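Local atomic coordinates of putative ABC transporter (Thermobispora bispora, PDB entry 4PE6), a protein that probably binds a carbohydrate or sugar-derived acid as the solute-binding component of an ABC transporter, and here holds a trihydroxybutanoic acid. Residues M258-Q263 with Y308-W313. Residues are numbered along the deposited sequence; the frame is centred on the assembly and turned at random.
Sequences MSDPAQ and YAAWPW. With LTH ((2R,3S)-2,3,4-trihydroxybutanoic acid), chain C.
The carboxylate of Asp-260 ties segment 258-263, which links strand 255-258 to helix 263-275, to the loop 308-313. Its CG stands anti to the backbone N (chi1 178°), which carries both oxygens across to the two tryptophans. OD1 takes the backbone N-H of Trp-311 at 2.9 Å, from above the carboxylate plane. It also accepts a weak bond from the N of Ala-262 in its own segment. OD2 receives NE1 of Trp-313 at 2.8 Å, nearly along the C-O axis. This bond is almost straight (169°) and runs in the indole plane, although carboxylate and ring planes are 45° apart. OD2 also sits at the edge of the Trp-311 indole, near CD1. CB of Trp-311 rests on one face of the Trp-313 ring, toward its rim. NE1 of Trp-311 turns to the carbonyl of Ile-288 instead. An alanine in place of Asp-260 would remove all three carboxylate bonds and would probably loosen the hold of both tryptophans on this turn.

Ala-262 brings its methyl against CB of Ala-310 and CD1 of Trp-313. The Pro-261 ring crosses the Tyr-308 side chain at about a right angle, with CG 4.1 Å from the tyrosine CB. Met-258, a selenomethionine here, bends at chi3. Its SE meets the Tyr-308 ring edge in plane, 3.7 Å from CE2, a Met-aromatic contact. A water donates to the carbonyl O of Ser-259 and of Ala-309, bridging the two backbones.

The same Met-258 side chain reaches the ligand through CE, 3.6 Å from its O1. Ser-259 OG donates to ligand O4 at 2.6 Å. Asp-260 to Gln-263 form a type I beta turn. Such a pocket-lining loop after a strand end is as in periplasmic binding proteins; here it packs on the segment before helix 315-327.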
HETATM    1  N   MSE A 258      -0.546  -3.018  -6.840  1.00 18.20           N
HETATM    2  CA  MSE A 258      -0.634  -2.347  -5.543  1.00 17.71           C
HETATM    3  C   MSE A 258       0.664  -1.627  -5.316  1.00 17.40           C
HETATM    4  O   MSE A 258       1.659  -1.851  -6.020  1.00 17.81           O
HETATM    5  CB  MSE A 258      -0.826  -3.323  -4.356  1.00 18.03           C
HETATM    6  CG  MSE A 258      -2.095  -4.133  -4.460  1.00 18.39           C
HETATM    7 SE   MSE A 258      -2.554  -5.034  -2.768  1.00 19.26          SE
HETATM    8  CE  MSE A 258      -3.342  -3.478  -1.820  1.00 18.54           C
ATOM      9  N   SER A 259       0.653  -0.732  -4.345  1.00 16.70           N
ATOM     10  CA  SER A 259       1.868  -0.199  -3.753  1.00 16.53           C
ATOM     11  C   SER A 259       2.728  -1.304  -3.149  1.00 16.71           C
ATOM     12  O   SER A 259       2.263  -2.457  -2.964  1.00 16.77           O
ATOM     13  CB  SER A 259       1.514   0.830  -2.681  1.00 16.13           C
ATOM     14  OG  SER A 259       0.713   0.227  -1.663  1.00 16.24           O
ATOM     15  N   ASP A 260       3.951  -0.922  -2.801  1.00 16.85           N
ATOM     16  CA  ASP A 260       4.973  -1.815  -2.250  1.00 17.45           C
ATOM     17  C   ASP A 260       4.933  -1.830  -0.740  1.00 17.25           C
ATOM     18  O   ASP A 260       5.223  -0.816  -0.107  1.00 16.86           O
ATOM     19  CB  ASP A 260       6.353  -1.330  -2.723  1.00 17.92           C
ATOM     20  CG  ASP A 260       7.515  -2.142  -2.169  1.00 18.58           C
ATOM     21  OD1 ASP A 260       7.362  -3.332  -1.796  1.00 19.16           O
ATOM     22  OD2 ASP A 260       8.621  -1.577  -2.131  1.00 18.91           O
ATOM     23  N   PRO A 261       4.564  -2.981  -0.135  1.00 17.49           N
ATOM     24  CA  PRO A 261       4.583  -3.062   1.323  1.00 17.60           C
ATOM     25  C   PRO A 261       5.962  -2.805   1.916  1.00 17.81           C
ATOM     26  O   PRO A 261       6.054  -2.323   3.041  1.00 18.01           O
ATOM     27  CB  PRO A 261       4.138  -4.508   1.621  1.00 18.07           C
ATOM     28  CG  PRO A 261       3.422  -4.948   0.401  1.00 18.06           C
ATOM     29  CD  PRO A 261       4.082  -4.227  -0.747  1.00 17.87           C
ATOM     30  N   ALA A 262       7.017  -3.119   1.163  1.00 18.02           N
ATOM     31  CA  ALA A 262       8.364  -2.910   1.605  1.00 18.10           C
ATOM     32  C   ALA A 262       8.838  -1.458   1.545  1.00 17.55           C
ATOM     33  O   ALA A 262      10.005  -1.184   1.726  1.00 17.78           O
ATOM     34  CB  ALA A 262       9.322  -3.846   0.856  1.00 18.86           C
ATOM     35  N   GLN A 263       7.932  -0.508   1.333  1.00 16.85           N
ATOM     36  CA  GLN A 263       8.249   0.858   1.693  1.00 16.32           C
ATOM     37  C   GLN A 263       8.727   0.968   3.138  1.00 16.08           C
ATOM     38  O   GLN A 263       9.528   1.841   3.444  1.00 15.89           O
ATOM     39  CB  GLN A 263       7.070   1.769   1.504  1.00 16.04           C
ATOM     40  CG  GLN A 263       6.769   2.115   0.061  1.00 16.13           C
ATOM     41  CD  GLN A 263       5.459   2.854  -0.036  1.00 16.04           C
ATOM     42  OE1 GLN A 263       5.444   4.077  -0.028  1.00 16.01           O
ATOM     43  NE2 GLN A 263       4.338   2.108  -0.111  1.00 16.04           N
ATOM     44  N   TYR A 308       2.016 -10.647   0.408  1.00 23.16           N
ATOM     45  CA  TYR A 308       1.880  -9.697  -0.681  1.00 21.96           C
ATOM     46  C   TYR A 308       3.243  -9.466  -1.346  1.00 21.85           C
ATOM     47  O   TYR A 308       4.290  -9.457  -0.686  1.00 22.42           O
ATOM     48  CB  TYR A 308       1.297  -8.365  -0.158  1.00 21.18           C
ATOM     49  CG  TYR A 308      -0.179  -8.438   0.142  1.00 21.05           C
ATOM     50  CD1 TYR A 308      -0.665  -9.260   1.160  1.00 21.69           C
ATOM     51  CD2 TYR A 308      -1.101  -7.718  -0.617  1.00 20.87           C
ATOM     52  CE1 TYR A 308      -2.014  -9.328   1.438  1.00 22.04           C
ATOM     53  CE2 TYR A 308      -2.457  -7.781  -0.345  1.00 21.16           C
ATOM     54  CZ  TYR A 308      -2.909  -8.587   0.685  1.00 21.68           C
ATOM     55  OH  TYR A 308      -4.237  -8.665   0.976  1.00 22.09           O
ATOM     56  N   ALA A 309       3.222  -9.268  -2.655  1.00 21.92           N
ATOM     57  CA  ALA A 309       4.425  -8.968  -3.412  1.00 22.19           C
ATOM     58  C   ALA A 309       5.032  -7.674  -2.881  1.00 21.78           C
ATOM     59  O   ALA A 309       4.307  -6.685  -2.616  1.00 21.21           O
ATOM     60  CB  ALA A 309       4.110  -8.841  -4.898  1.00 22.55           C
ATOM     61  N   ALA A 310       6.348  -7.697  -2.727  1.00 22.02           N
ATOM     62  CA  ALA A 310       7.115  -6.629  -2.089  1.00 21.95           C
ATOM     63  C   ALA A 310       8.508  -6.571  -2.698  1.00 22.88           C
ATOM     64  O   ALA A 310       9.061  -7.607  -3.024  1.00 23.56           O
ATOM     65  CB  ALA A 310       7.197  -6.888  -0.591  1.00 21.84           C
ATOM     66  N   TRP A 311       9.076  -5.375  -2.887  1.00 22.60           N
ATOM     67  CA  TRP A 311      10.416  -5.304  -3.454  1.00 23.79           C
ATOM     68  C   TRP A 311      11.453  -5.577  -2.346  1.00 24.41           C
ATOM     69  O   TRP A 311      11.306  -5.089  -1.218  1.00 23.82           O
ATOM     70  CB  TRP A 311      10.670  -3.957  -4.134  1.00 23.70           C
ATOM     71  CG  TRP A 311       9.765  -3.643  -5.280  1.00 23.70           C
ATOM     72  CD1 TRP A 311       8.973  -2.536  -5.412  1.00 23.38           C
ATOM     73  CD2 TRP A 311       9.568  -4.415  -6.463  1.00 24.69           C
ATOM     74  NE1 TRP A 311       8.305  -2.564  -6.620  1.00 23.87           N
ATOM     75  CE2 TRP A 311       8.642  -3.714  -7.275  1.00 24.72           C
ATOM     76  CE3 TRP A 311      10.085  -5.635  -6.926  1.00 25.94           C
ATOM     77  CZ2 TRP A 311       8.209  -4.201  -8.507  1.00 25.65           C
ATOM     78  CZ3 TRP A 311       9.663  -6.105  -8.156  1.00 27.04           C
ATOM     79  CH2 TRP A 311       8.733  -5.387  -8.933  1.00 26.80           C
ATOM     80  N   PRO A 312      12.474  -6.395  -2.638  1.00 25.86           N
ATOM     81  CA  PRO A 312      13.459  -6.711  -1.603  1.00 26.67           C
ATOM     82  C   PRO A 312      14.541  -5.634  -1.481  1.00 26.52           C
ATOM     83  O   PRO A 312      15.637  -5.767  -2.044  1.00 28.09           O
ATOM     84  CB  PRO A 312      14.040  -8.055  -2.082  1.00 28.38           C
ATOM     85  CG  PRO A 312      13.955  -7.965  -3.574  1.00 29.10           C
ATOM     86  CD  PRO A 312      12.718  -7.156  -3.882  1.00 27.48           C
ATOM     87  N   TRP A 313      14.239  -4.568  -0.752  1.00 25.40           N
ATOM     88  CA  TRP A 313      15.206  -3.488  -0.582  1.00 25.25           C
ATOM     89  C   TRP A 313      16.347  -3.899   0.332  1.00 26.89           C
ATOM     90  O   TRP A 313      16.130  -4.336   1.460  1.00 27.84           O
ATOM     91  CB  TRP A 313      14.529  -2.217  -0.043  1.00 23.50           C
ATOM     92  CG  TRP A 313      13.455  -1.760  -0.916  1.00 22.32           C
ATOM     93  CD1 TRP A 313      12.123  -1.881  -0.687  1.00 21.52           C
ATOM     94  CD2 TRP A 313      13.593  -1.123  -2.189  1.00 22.40           C
ATOM     95  NE1 TRP A 313      11.417  -1.370  -1.738  1.00 21.35           N
ATOM     96  CE2 TRP A 313      12.297  -0.897  -2.679  1.00 21.83           C
ATOM     97  CE3 TRP A 313      14.691  -0.725  -2.967  1.00 23.60           C
ATOM     98  CZ2 TRP A 313      12.052  -0.282  -3.901  1.00 22.37           C
ATOM     99  CZ3 TRP A 313      14.453  -0.119  -4.199  1.00 23.90           C
ATOM    100  CH2 TRP A 313      13.141   0.104  -4.651  1.00 23.55           C
TER
HETATM  101  O1  LTH C 401      -3.230  -1.171   0.987  1.00 23.17           O
HETATM  102  C1  LTH C 401      -2.830  -0.395   1.932  1.00 19.98           C
HETATM  103  O   LTH C 401      -3.103  -0.514   3.145  1.00 18.42           O
HETATM  104  C2  LTH C 401      -1.843   0.742   1.572  1.00 17.06           C
HETATM  105  O2  LTH C 401      -1.535   1.552   2.735  1.00 16.65           O
HETATM  106  C3  LTH C 401      -2.406   1.666   0.512  1.00 17.81           C
HETATM  107  O3  LTH C 401      -3.630   2.238   0.970  1.00 17.79           O
HETATM  108  C4  LTH C 401      -1.399   2.805   0.258  1.00 17.90           C
HETATM  109  O4  LTH C 401      -0.218   2.178  -0.307  1.00 16.32           O
HETATM  110  O   HOH W   1       2.131  -5.305  -3.685  1.00 20.90           O